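PDB 3TO3: citryl-spermidine/3,4-dihydroxybenzoyl-citryl-spermidine:spermidine ligase from Bacillus anthracis, which condenses spermidine with citryl-spermidine, or with its 3,4-dihydroxybenzoyl derivative, at the expense of ATP in the biosynthesis of the siderophore petrobactin. Local coordinates for residues R75-R80 and L520-A525; G409-L414 and Y528-E533; V430-A435 and F470-N475; G463-R468 and I501-E506. All blocks are in the same frame, centred on the assembly; numbering follows the deposited sequence. Where two conformers were deposited one is given.

Contact 1: residues R75-R80 and L520-A525; sequences RITFGR and LAFVLA
Thr77 and Ala521 mark the closest backbone approach, their CA atoms 8.0 Å apart, where the tip of a beta-hairpin meets one face of helix 502-528. The hairpin joins strands 65-74 and 81-83 through a type I' turn from Thr77 to Arg80, with Phe78 and Gly79 both at positive phi. Arg75 N bonds to Arg80 O, and Arg80 N closes the turn on Thr77 O. From the helix, Phe522 is the side chain that fills most of the interface. Its CB is not itself directed at the hairpin, but the ring beyond comes nearer and reaches in among Arg75, Thr77 and Arg80. The two arginines meet it differently. The guanidinium of Arg75 is tilted 40° from the ring plane, with Phe522 CD1 over its centre and only 3.4 Å from Arg75 CZ. The Arg80 guanidinium stands nearly perpendicular, 88° from the ring, and has Phe522 CE2 above one face, offset toward the rim. Thr77 packs obliquely, its CB 3.8 Å from Phe522 CE1, while its methyl CG2 lies near Phe522 CZ. Both charges are answered elsewhere: Arg75 forms salt bridges with Glu532 and Asp526, and Arg80 with Glu519, so carboxylates probably hold both guanidinium groups in place beside the ring. Thr77 OG1 is likewise engaged, by Glu532 and Trp536. The contact thus joins the N-terminal antiparallel sheet to the helical part of the enzyme, close to the ATP-binding Tyr391. At the distal end of the ring, Phe522 CZ lies 3.7 Å from Arg80 CB, and Arg80 CG sits at the ring edge, in its plane.

Contact 2: residues G409-L414 and Y528-E533; sequences GIENWL and YEWKEE. With EDO (1,2-ethanediol), chain H.
Ile410, in the first turn of helix 410-432, packs against Tyr528 and Trp530, at the short connection (529-531) between the consecutive helices 502-528 and 532-547. From CB, which is directed at the connection, the side chain forks. The branch methyl CG2, anti to the backbone N, lies over one face of the Trp530 indole in a CH-pi contact, 4.0 Å from the centroid of the six-membered ring and 19° off its normal. It sits toward the rim, CG2 to Trp530 CE3 being 3.9 Å. The other branch runs through CG1, anti to the carbonyl carbon (chi1 -68°), and continues extended to CD1, which ends 3.7 Å from Tyr528 CB and almost as near its CG. One isoleucine thereby touches both aromatic residues, one with each branch. The next residue, Glu411, sets CB 3.6 Å from Trp530 CH2, while its carboxylate turns to Arg415. Leu414 CD2 approaches the pyrrole side obliquely. Leu405 of helix 402-408 touches both Ile410 and Tyr528, and the phenolic OH of Tyr528 bonds to Asp402, so the start of helix 410-432 and the end of helix 502-528 share a neighbour. On the indole face opposite Ile410 lies a 1,2-ethanediol, probably from the crystallisation liquor, whose C2 is 3.8 Å from Trp530 CE3.

Contact 3: residues V430-A435 and F470-N475; sequences VEHGIA and FLKEMN
Phe470 opens the second segment by pressing its CB against Gly433, 3.3 Å from Gly433 CA, where the chain leaves helix 410-432 with positive phi and turns into strand 434-435. The glycine CA also lies at the edge of the Phe470 ring, near its plane. So close an approach is possible because Gly433 has no side chain; a CB there would collide with Phe470 CB. Leu471 follows, its CA donating a C-H...O contact to His432 O (3.6 Å, 157° at the hydrogen). The same carbonyl oxygen is touched from the side chain by Leu471 CD2 at 3.4 Å, and that methyl goes on to meet Ile434 CG1, the two side chains crossing at about a right angle. Lys472 lies on the outside, its bent chain reaching back to the helix end. Its NZ comes to the edge of the His432 ring, 3.8 Å from His432 CE1, and its CE lies near Glu431 OE2. The Lys472 NZ remains 4.9 Å from Glu431 OE1, so any attraction is probably long-range. His432 NE2 is instead bonded to Asp335. Arg556 of helix 554-560 bonds to both Val430 O and Phe470 O and makes a cation-pi contact with Phe470. Leu504 of helix 502-528 also touches that ring, Ile434 rests on helix 315-333, and Gly433 and Ala435 pair through backbone hydrogen bonds with Tyr467 and Glu465 of strand 465-467.

Contact 4: residues G463-R468 and I501-E506; sequences GLEFYR and IECLQE
Tyr467 and Ile501 bring the backbones closest, 6.3 Å between their CA atoms, where strand 465-467 passes the beginning of helix 502-528 at an axis distance of 8.2 Å, the two directions 136° apart. The strand is the middle one of a small three-stranded mixed sheet, and its side chains alternate: Glu465 and Tyr467 are directed to the helix, while Phe466 is directed away from it, and its ring meets Trp327 of helix 315-333 edge-to-face. Tyr467 carries most of the contact. Its CG stands anti to the backbone N (chi1 -176°), and the ring lies against Ile501, whose CA is above the ring centre. Ile501 CB makes a CH-pi contact with that ring, 4.1 Å from the centroid, and Ile501 N lies over the face as well, 3.8 Å from Tyr467 CE1. At the root of the side chain, Tyr467 CB packs on Leu504 CD1 at 3.8 Å, so the tyrosine touches residues three positions apart, Ile501 and Leu504. Phe470 meets the Tyr467 ring edge-to-face and also touches Ile501. Glu465 extends beyond CG and sets OE1 3.6 Å from Cys503 CB. Met498 of the neighbouring strand lies against both Glu465 and Cys503. The interface is therefore held by dispersion and CH-pi contacts. Even at the carboxylate end, Glu465 OE1 meets only carbon and sulfur of Cys503 across the contact, which is van der Waals packing. Glu506, its OE1 6.3 Å from Glu465 OE1, could repel that carboxylate mildly, an effect that the salt bridge of Glu506 to Arg500 would probably lessen.

Starting from the N terminus, the hairpin loop 75-80 is joined by 520-525, some 440 residues later, to close contact 1, the longest loop, tying the N-terminal sheet to helix 502-528. Helix 410-432 begins inside that loop at contact 2, whose partner 528-533 lies beyond 525, so contacts 1 and 2 cross; they also touch, around the start of helix 532-547. The far end of helix 410-432 enters contact 3, and strand 465-467, further on, enters contact 4. These two cross as well and share a sheet through backbone bonds between strands 434-435 and 465-467. Both nest within contacts 1 and 2. Helix 502-528 spans the arrangement, starting at contact 4 and nearing its end at contact 1.

Contact 1: residues R75-R80 and L520-A525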
# COMPACT_ATOMS: atom_id res chain seq x y z
N ARG B 75 33.56 -10.13 -16.28
CA ARG B 75 33.92 -11.55 -16.17
C ARG B 75 33.63 -12.32 -17.43
O ARG B 75 32.65 -12.02 -18.12
CB ARG B 75 33.09 -12.18 -15.10
CG ARG B 75 33.12 -11.43 -13.85
CD ARG B 75 34.17 -12.08 -13.03
NE ARG B 75 33.62 -12.21 -11.71
CZ ARG B 75 33.86 -13.20 -10.88
NH1 ARG B 75 34.66 -14.21 -11.24
NH2 ARG B 75 33.27 -13.16 -9.70
N ILE B 76 34.44 -13.33 -17.73
CA ILE B 76 34.20 -14.12 -18.93
C ILE B 76 32.86 -14.84 -18.86
O ILE B 76 32.33 -15.25 -19.90
CB ILE B 76 35.33 -15.13 -19.26
CG1 ILE B 76 35.16 -16.39 -18.44
CG2 ILE B 76 36.70 -14.53 -19.04
CD1 ILE B 76 35.76 -17.56 -19.09
N THR B 77 32.24 -14.90 -17.67
CA THR B 77 30.98 -15.62 -17.61
C THR B 77 29.90 -14.57 -17.94
O THR B 77 29.34 -13.92 -17.08
CB THR B 77 30.80 -16.16 -16.14
OG1 THR B 77 31.71 -17.24 -15.90
CG2 THR B 77 29.35 -16.63 -15.81
N PHE B 78 29.48 -14.60 -19.21
CA PHE B 78 28.45 -13.72 -19.78
C PHE B 78 28.70 -12.25 -19.66
O PHE B 78 27.77 -11.46 -19.81
CB PHE B 78 27.06 -14.07 -19.21
CG PHE B 78 26.68 -15.48 -19.48
CD1 PHE B 78 26.22 -15.84 -20.72
CD2 PHE B 78 26.86 -16.46 -18.52
CE1 PHE B 78 25.90 -17.14 -21.01
CE2 PHE B 78 26.54 -17.77 -18.82
CZ PHE B 78 26.07 -18.10 -20.06
N GLY B 79 29.96 -11.87 -19.48
CA GLY B 79 30.31 -10.48 -19.25
C GLY B 79 29.74 -9.89 -17.98
O GLY B 79 29.65 -8.67 -17.87
N ARG B 80 29.34 -10.71 -17.01
CA ARG B 80 28.79 -10.15 -15.78
C ARG B 80 29.82 -9.21 -15.10
O ARG B 80 31.04 -9.41 -15.20
CB ARG B 80 28.40 -11.24 -14.81
CG ARG B 80 27.33 -12.19 -15.27
CD ARG B 80 26.00 -11.64 -14.95
NE ARG B 80 25.81 -11.36 -13.53
CZ ARG B 80 25.35 -12.24 -12.64
NH1 ARG B 80 25.04 -13.49 -13.00
NH2 ARG B 80 25.21 -11.86 -11.37
N LEU B 520 27.42 -20.37 -9.50
CA LEU B 520 28.36 -21.37 -8.97
C LEU B 520 29.79 -21.16 -9.51
O LEU B 520 30.75 -21.22 -8.75
CB LEU B 520 27.87 -22.80 -9.26
CG LEU B 520 28.67 -23.98 -8.70
CD1 LEU B 520 28.74 -23.95 -7.13
CD2 LEU B 520 28.09 -25.28 -9.22
N ALA B 521 29.93 -20.92 -10.81
CA ALA B 521 31.23 -20.64 -11.41
C ALA B 521 31.91 -19.45 -10.72
O ALA B 521 33.12 -19.46 -10.48
CB ALA B 521 31.08 -20.38 -12.91
N PHE B 522 31.14 -18.44 -10.37
CA PHE B 522 31.69 -17.33 -9.59
C PHE B 522 32.24 -17.74 -8.21
O PHE B 522 33.28 -17.26 -7.78
CB PHE B 522 30.63 -16.24 -9.39
CG PHE B 522 30.27 -15.51 -10.64
CD1 PHE B 522 31.22 -15.25 -11.60
CD2 PHE B 522 28.97 -15.08 -10.85
CE1 PHE B 522 30.87 -14.57 -12.74
CE2 PHE B 522 28.62 -14.43 -11.99
CZ PHE B 522 29.57 -14.16 -12.94
N VAL B 523 31.51 -18.61 -7.52
CA VAL B 523 31.89 -19.07 -6.21
C VAL B 523 33.16 -19.91 -6.30
O VAL B 523 34.10 -19.73 -5.55
CB VAL B 523 30.76 -19.85 -5.53
CG1 VAL B 523 31.29 -20.59 -4.33
CG2 VAL B 523 29.66 -18.90 -5.09
N LEU B 524 33.21 -20.79 -7.30
CA LEU B 524 34.36 -21.64 -7.45
C LEU B 524 35.61 -20.80 -7.75
O LEU B 524 36.65 -21.02 -7.13
CB LEU B 524 34.11 -22.72 -8.51
CG LEU B 524 33.02 -23.73 -8.16
CD1 LEU B 524 32.94 -24.80 -9.23
CD2 LEU B 524 33.20 -24.39 -6.75
N ALA B 525 35.50 -19.84 -8.68
CA ALA B 525 36.62 -18.94 -8.98
C ALA B 525 37.10 -18.12 -7.77
O ALA B 525 38.31 -18.04 -7.48
CB ALA B 525 36.29 -17.98 -10.13

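Contact 2: residues G409-L414 and Y528-E533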
# COMPACT_ATOMS: atom_id res chain seq x y z
N GLY B 409 36.36 -33.86 -4.37
CA GLY B 409 37.18 -33.12 -5.33
C GLY B 409 36.27 -32.23 -6.16
O GLY B 409 35.12 -32.58 -6.42
N ILE B 410 36.79 -31.11 -6.62
CA ILE B 410 35.98 -30.11 -7.26
C ILE B 410 35.57 -30.52 -8.65
O ILE B 410 34.39 -30.47 -9.01
CB ILE B 410 36.71 -28.76 -7.33
CG1 ILE B 410 36.88 -28.17 -5.94
CG2 ILE B 410 35.97 -27.78 -8.21
CD1 ILE B 410 37.46 -26.76 -5.94
N GLU B 411 36.56 -30.91 -9.45
CA GLU B 411 36.27 -31.29 -10.82
C GLU B 411 35.31 -32.48 -10.83
O GLU B 411 34.34 -32.48 -11.58
CB GLU B 411 37.53 -31.61 -11.62
CG GLU B 411 37.22 -31.94 -13.09
CD GLU B 411 38.44 -32.35 -13.91
OE1 GLU B 411 38.23 -32.99 -14.96
OE2 GLU B 411 39.59 -32.05 -13.52
N ASN B 412 35.54 -33.49 -9.98
CA ASN B 412 34.63 -34.63 -9.97
C ASN B 412 33.22 -34.26 -9.56
O ASN B 412 32.26 -34.80 -10.09
CB ASN B 412 35.11 -35.76 -9.06
CG ASN B 412 36.42 -36.32 -9.50
OD1 ASN B 412 36.78 -36.21 -10.67
ND2 ASN B 412 37.16 -36.90 -8.55
N TRP B 413 33.11 -33.37 -8.58
CA TRP B 413 31.80 -32.99 -8.07
C TRP B 413 31.06 -32.20 -9.15
O TRP B 413 29.89 -32.43 -9.41
CB TRP B 413 31.93 -32.18 -6.78
CG TRP B 413 30.62 -31.92 -6.10
CD1 TRP B 413 30.00 -32.73 -5.18
CD2 TRP B 413 29.76 -30.80 -6.29
NE1 TRP B 413 28.82 -32.18 -4.78
CE2 TRP B 413 28.64 -30.99 -5.44
CE3 TRP B 413 29.83 -29.64 -7.08
CZ2 TRP B 413 27.59 -30.06 -5.37
CZ3 TRP B 413 28.81 -28.73 -7.02
CH2 TRP B 413 27.70 -28.94 -6.16
N LEU B 414 31.75 -31.27 -9.79
CA LEU B 414 31.14 -30.44 -10.82
C LEU B 414 30.71 -31.27 -12.04
O LEU B 414 29.63 -31.07 -12.58
CB LEU B 414 32.09 -29.31 -11.23
CG LEU B 414 31.66 -28.35 -12.33
CD1 LEU B 414 30.35 -27.61 -11.97
CD2 LEU B 414 32.79 -27.39 -12.63
N TYR B 528 37.79 -20.92 -4.46
CA TYR B 528 38.75 -21.96 -4.75
C TYR B 528 39.79 -21.72 -5.84
O TYR B 528 40.58 -22.61 -6.14
CB TYR B 528 38.05 -23.31 -4.88
CG TYR B 528 37.06 -23.56 -3.74
CD1 TYR B 528 37.50 -23.96 -2.50
CD2 TYR B 528 35.70 -23.34 -3.90
CE1 TYR B 528 36.62 -24.18 -1.45
CE2 TYR B 528 34.80 -23.56 -2.84
CZ TYR B 528 35.28 -23.98 -1.62
OH TYR B 528 34.44 -24.21 -0.55
N GLU B 529 39.74 -20.57 -6.50
CA GLU B 529 40.67 -20.33 -7.61
C GLU B 529 40.45 -21.31 -8.76
O GLU B 529 41.36 -21.59 -9.52
CB GLU B 529 42.14 -20.46 -7.18
CG GLU B 529 42.46 -19.84 -5.85
CD GLU B 529 42.03 -18.40 -5.77
OE1 GLU B 529 42.61 -17.57 -6.52
OE2 GLU B 529 41.12 -18.10 -4.96
N TRP B 530 39.24 -21.84 -8.86
CA TRP B 530 38.86 -22.60 -10.04
C TRP B 530 38.48 -21.57 -11.11
O TRP B 530 37.57 -20.75 -10.92
CB TRP B 530 37.69 -23.53 -9.72
CG TRP B 530 37.42 -24.52 -10.77
CD1 TRP B 530 36.53 -24.41 -11.80
CD2 TRP B 530 38.04 -25.78 -10.91
NE1 TRP B 530 36.56 -25.54 -12.57
CE2 TRP B 530 37.49 -26.39 -12.05
CE3 TRP B 530 39.01 -26.46 -10.17
CZ2 TRP B 530 37.88 -27.65 -12.48
CZ3 TRP B 530 39.40 -27.70 -10.61
CH2 TRP B 530 38.84 -28.29 -11.75
N LYS B 531 39.21 -21.61 -12.21
CA LYS B 531 39.08 -20.62 -13.27
C LYS B 531 37.75 -20.80 -13.97
O LYS B 531 37.27 -21.92 -14.15
CB LYS B 531 40.24 -20.74 -14.26
CG LYS B 531 41.51 -19.95 -13.87
CD LYS B 531 42.73 -20.34 -14.74
CE LYS B 531 42.59 -19.94 -16.21
NZ LYS B 531 42.70 -18.45 -16.43
N GLU B 532 37.16 -19.67 -14.37
CA GLU B 532 35.88 -19.68 -15.04
C GLU B 532 35.97 -20.40 -16.38
O GLU B 532 35.05 -21.15 -16.73
CB GLU B 532 35.34 -18.25 -15.22
CG GLU B 532 34.78 -17.60 -13.92
CD GLU B 532 34.65 -16.08 -14.07
OE1 GLU B 532 33.69 -15.67 -14.74
OE2 GLU B 532 35.52 -15.30 -13.60
N GLU B 533 37.08 -20.19 -17.09
CA GLU B 533 37.39 -20.92 -18.32
C GLU B 533 37.30 -22.44 -18.14
O GLU B 533 36.65 -23.11 -18.94
CB GLU B 533 38.78 -20.54 -18.88
CG GLU B 533 38.94 -19.05 -19.19
CD GLU B 533 39.24 -18.19 -17.93
OE1 GLU B 533 38.78 -18.53 -16.82
OE2 GLU B 533 39.95 -17.17 -18.07
C1 EDO H . 42.59 -24.08 -13.23
O1 EDO H . 41.88 -22.90 -13.56
C2 EDO H . 41.68 -24.93 -12.38
O2 EDO H . 42.51 -25.62 -11.44

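Contact 3: residues V430-A435 and F470-N475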
# COMPACT_ATOMS: atom_id res chain seq x y z
N VAL B 430 16.13 -30.24 -26.18
CA VAL B 430 16.54 -30.69 -27.52
C VAL B 430 15.74 -31.88 -28.06
O VAL B 430 15.37 -31.96 -29.25
CB VAL B 430 18.04 -31.02 -27.54
CG1 VAL B 430 18.48 -31.45 -28.92
CG2 VAL B 430 18.88 -29.82 -26.99
N GLU B 431 15.49 -32.85 -27.20
CA GLU B 431 14.76 -34.03 -27.65
C GLU B 431 13.28 -33.72 -27.68
O GLU B 431 12.59 -34.21 -28.54
CB GLU B 431 15.04 -35.24 -26.74
CG GLU B 431 14.07 -36.41 -26.94
CD GLU B 431 14.70 -37.58 -27.70
OE1 GLU B 431 15.36 -38.43 -27.04
OE2 GLU B 431 14.51 -37.66 -28.93
N HIS B 432 12.79 -33.00 -26.68
CA HIS B 432 11.37 -32.71 -26.59
C HIS B 432 10.82 -31.34 -27.00
O HIS B 432 9.60 -31.17 -27.06
CB HIS B 432 10.88 -33.10 -25.20
CG HIS B 432 11.14 -34.54 -24.89
ND1 HIS B 432 10.40 -35.55 -25.45
CD2 HIS B 432 12.09 -35.13 -24.14
CE1 HIS B 432 10.87 -36.72 -25.04
NE2 HIS B 432 11.89 -36.49 -24.24
N GLY B 433 11.70 -30.39 -27.31
CA GLY B 433 11.30 -28.99 -27.48
C GLY B 433 10.57 -28.33 -26.30
O GLY B 433 9.72 -27.47 -26.48
N ILE B 434 10.91 -28.71 -25.08
CA ILE B 434 10.22 -28.18 -23.93
C ILE B 434 11.22 -27.48 -23.01
O ILE B 434 12.16 -28.10 -22.52
CB ILE B 434 9.58 -29.31 -23.14
CG1 ILE B 434 8.47 -29.96 -23.95
CG2 ILE B 434 9.03 -28.82 -21.83
CD1 ILE B 434 7.78 -31.07 -23.22
N ALA B 435 11.05 -26.18 -22.77
CA ALA B 435 11.97 -25.51 -21.86
C ALA B 435 11.26 -25.18 -20.55
O ALA B 435 10.37 -24.33 -20.50
CB ALA B 435 12.53 -24.29 -22.48
N PHE B 470 9.15 -28.92 -32.30
CA PHE B 470 10.05 -29.89 -31.70
C PHE B 470 9.38 -31.03 -30.91
O PHE B 470 10.05 -31.98 -30.49
CB PHE B 470 11.08 -29.20 -30.78
CG PHE B 470 12.30 -28.68 -31.50
CD1 PHE B 470 12.26 -28.40 -32.87
CD2 PHE B 470 13.49 -28.50 -30.81
CE1 PHE B 470 13.38 -27.94 -33.53
CE2 PHE B 470 14.62 -28.06 -31.47
CZ PHE B 470 14.58 -27.78 -32.82
N LEU B 471 8.08 -30.95 -30.67
CA LEU B 471 7.44 -31.95 -29.82
C LEU B 471 7.52 -33.35 -30.42
O LEU B 471 7.37 -33.52 -31.63
CB LEU B 471 5.99 -31.56 -29.54
CG LEU B 471 5.80 -30.13 -29.00
CD1 LEU B 471 4.33 -29.75 -28.94
CD2 LEU B 471 6.47 -29.97 -27.63
N LYS B 472 7.80 -34.35 -29.59
CA LYS B 472 7.88 -35.73 -30.06
C LYS B 472 6.51 -36.12 -30.58
O LYS B 472 6.40 -36.78 -31.62
CB LYS B 472 8.33 -36.69 -28.95
CG LYS B 472 9.64 -37.46 -29.23
CD LYS B 472 9.58 -38.84 -28.56
CE LYS B 472 10.94 -39.33 -28.04
NZ LYS B 472 10.81 -40.10 -26.75
N GLU B 473 5.46 -35.71 -29.87
CA GLU B 473 4.11 -35.80 -30.42
C GLU B 473 3.35 -34.47 -30.32
O GLU B 473 2.89 -34.07 -29.24
CB GLU B 473 3.35 -36.94 -29.74
CG GLU B 473 4.05 -37.44 -28.48
CD GLU B 473 3.39 -38.67 -27.87
OE1 GLU B 473 3.42 -38.82 -26.63
OE2 GLU B 473 2.85 -39.49 -28.64
N MSE B 474 3.13 -33.82 -31.46
CA MSE B 474 2.59 -32.47 -31.49
C MSE B 474 1.12 -32.47 -31.14
O MSE B 474 0.56 -31.43 -30.78
CB MSE B 474 2.77 -31.84 -32.87
CG MSE B 474 4.19 -31.89 -33.40
SE MSE B 474 4.37 -30.95 -35.10
CE MSE B 474 6.14 -31.59 -35.61
N ASN B 475 0.50 -33.64 -31.28
CA ASN B 475 -0.92 -33.81 -31.02
C ASN B 475 -1.24 -34.25 -29.59
O ASN B 475 -2.41 -34.34 -29.21
CB ASN B 475 -1.50 -34.81 -32.03
CG ASN B 475 -0.71 -36.09 -32.08
OD1 ASN B 475 0.39 -36.17 -31.53
ND2 ASN B 475 -1.25 -37.10 -32.75

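Contact 4: residues G463-R468 and I501-E506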
# COMPACT_ATOMS: atom_id res chain seq x y z
N GLY B 463 5.96 -20.88 -15.61
CA GLY B 463 7.19 -20.65 -16.35
C GLY B 463 7.44 -21.28 -17.72
O GLY B 463 8.05 -20.66 -18.61
N LEU B 464 6.97 -22.50 -17.89
CA LEU B 464 7.25 -23.32 -19.05
C LEU B 464 6.99 -22.69 -20.43
O LEU B 464 5.96 -22.05 -20.69
CB LEU B 464 6.44 -24.60 -18.88
CG LEU B 464 6.38 -25.65 -19.95
CD1 LEU B 464 6.06 -26.97 -19.28
CD2 LEU B 464 5.34 -25.28 -20.99
N GLU B 465 7.97 -22.85 -21.32
CA GLU B 465 7.81 -22.54 -22.72
C GLU B 465 8.03 -23.81 -23.56
O GLU B 465 8.73 -24.73 -23.14
CB GLU B 465 8.80 -21.45 -23.14
CG GLU B 465 8.50 -20.12 -22.46
CD GLU B 465 9.36 -18.96 -22.97
OE1 GLU B 465 10.25 -19.15 -23.82
OE2 GLU B 465 9.13 -17.82 -22.51
N PHE B 466 7.43 -23.86 -24.74
CA PHE B 466 7.69 -24.96 -25.67
C PHE B 466 7.63 -24.51 -27.12
O PHE B 466 7.00 -23.51 -27.46
CB PHE B 466 6.75 -26.14 -25.41
CG PHE B 466 5.33 -25.90 -25.82
CD1 PHE B 466 4.94 -26.04 -27.15
CD2 PHE B 466 4.38 -25.55 -24.87
CE1 PHE B 466 3.63 -25.83 -27.52
CE2 PHE B 466 3.06 -25.32 -25.24
CZ PHE B 466 2.68 -25.47 -26.56
N TYR B 467 8.34 -25.25 -27.98
CA TYR B 467 8.39 -24.94 -29.39
C TYR B 467 7.72 -26.10 -30.11
O TYR B 467 8.26 -27.20 -30.18
CB TYR B 467 9.84 -24.76 -29.85
CG TYR B 467 9.94 -24.34 -31.31
CD1 TYR B 467 9.28 -23.21 -31.77
CD2 TYR B 467 10.68 -25.09 -32.23
CE1 TYR B 467 9.35 -22.84 -33.10
CE2 TYR B 467 10.76 -24.72 -33.58
CZ TYR B 467 10.10 -23.59 -34.00
OH TYR B 467 10.16 -23.22 -35.34
N ARG B 468 6.54 -25.83 -30.65
CA ARG B 468 5.64 -26.87 -31.16
C ARG B 468 6.29 -27.81 -32.19
O ARG B 468 6.12 -29.02 -32.12
CB ARG B 468 4.36 -26.24 -31.72
CG ARG B 468 3.30 -27.22 -32.19
CD ARG B 468 2.00 -26.50 -32.55
NE ARG B 468 1.32 -26.02 -31.35
CZ ARG B 468 0.30 -26.63 -30.78
NH1 ARG B 468 -0.19 -27.75 -31.31
NH2 ARG B 468 -0.25 -26.13 -29.67
N ILE B 501 12.18 -20.46 -32.43
CA ILE B 501 13.06 -21.48 -31.88
C ILE B 501 14.10 -20.89 -30.91
O ILE B 501 14.64 -21.60 -30.05
CB ILE B 501 13.73 -22.24 -33.03
CG1 ILE B 501 14.54 -23.42 -32.51
CG2 ILE B 501 14.59 -21.30 -33.87
CD1 ILE B 501 14.88 -24.37 -33.64
N GLU B 502 14.36 -19.58 -31.04
CA GLU B 502 15.30 -18.91 -30.13
C GLU B 502 14.82 -18.92 -28.69
O GLU B 502 15.61 -18.78 -27.76
CB GLU B 502 15.61 -17.48 -30.57
CG GLU B 502 16.51 -17.37 -31.81
CD GLU B 502 15.74 -17.57 -33.12
OE1 GLU B 502 14.49 -17.68 -33.10
OE2 GLU B 502 16.40 -17.62 -34.18
N CYS B 503 13.50 -19.09 -28.51
CA CYS B 503 12.93 -19.23 -27.16
C CYS B 503 13.71 -20.29 -26.41
O CYS B 503 14.03 -20.14 -25.24
CB CYS B 503 11.42 -19.60 -27.21
SG CYS B 503 10.92 -21.41 -27.04
N LEU B 504 14.02 -21.38 -27.11
CA LEU B 504 14.69 -22.52 -26.46
C LEU B 504 16.15 -22.22 -26.10
O LEU B 504 16.63 -22.50 -24.99
CB LEU B 504 14.59 -23.80 -27.30
CG LEU B 504 13.23 -24.31 -27.79
CD1 LEU B 504 13.42 -25.52 -28.70
CD2 LEU B 504 12.32 -24.68 -26.62
N GLN B 505 16.86 -21.65 -27.05
CA GLN B 505 18.23 -21.26 -26.77
C GLN B 505 18.25 -20.27 -25.61
O GLN B 505 19.03 -20.41 -24.68
CB GLN B 505 18.84 -20.65 -28.01
CG GLN B 505 20.20 -20.04 -27.81
CD GLN B 505 20.37 -18.88 -28.75
OE1 GLN B 505 19.51 -18.00 -28.80
NE2 GLN B 505 21.43 -18.88 -29.53
N GLU B 506 17.38 -19.27 -25.63
CA GLU B 506 17.42 -18.31 -24.54
C GLU B 506 17.10 -18.92 -23.17
O GLU B 506 17.72 -18.53 -22.18
CB GLU B 506 16.56 -17.10 -24.85
CG GLU B 506 17.07 -16.31 -26.04
CD GLU B 506 15.96 -15.48 -26.71
OE1 GLU B 506 14.78 -15.58 -26.28
OE2 GLU B 506 16.28 -14.74 -27.66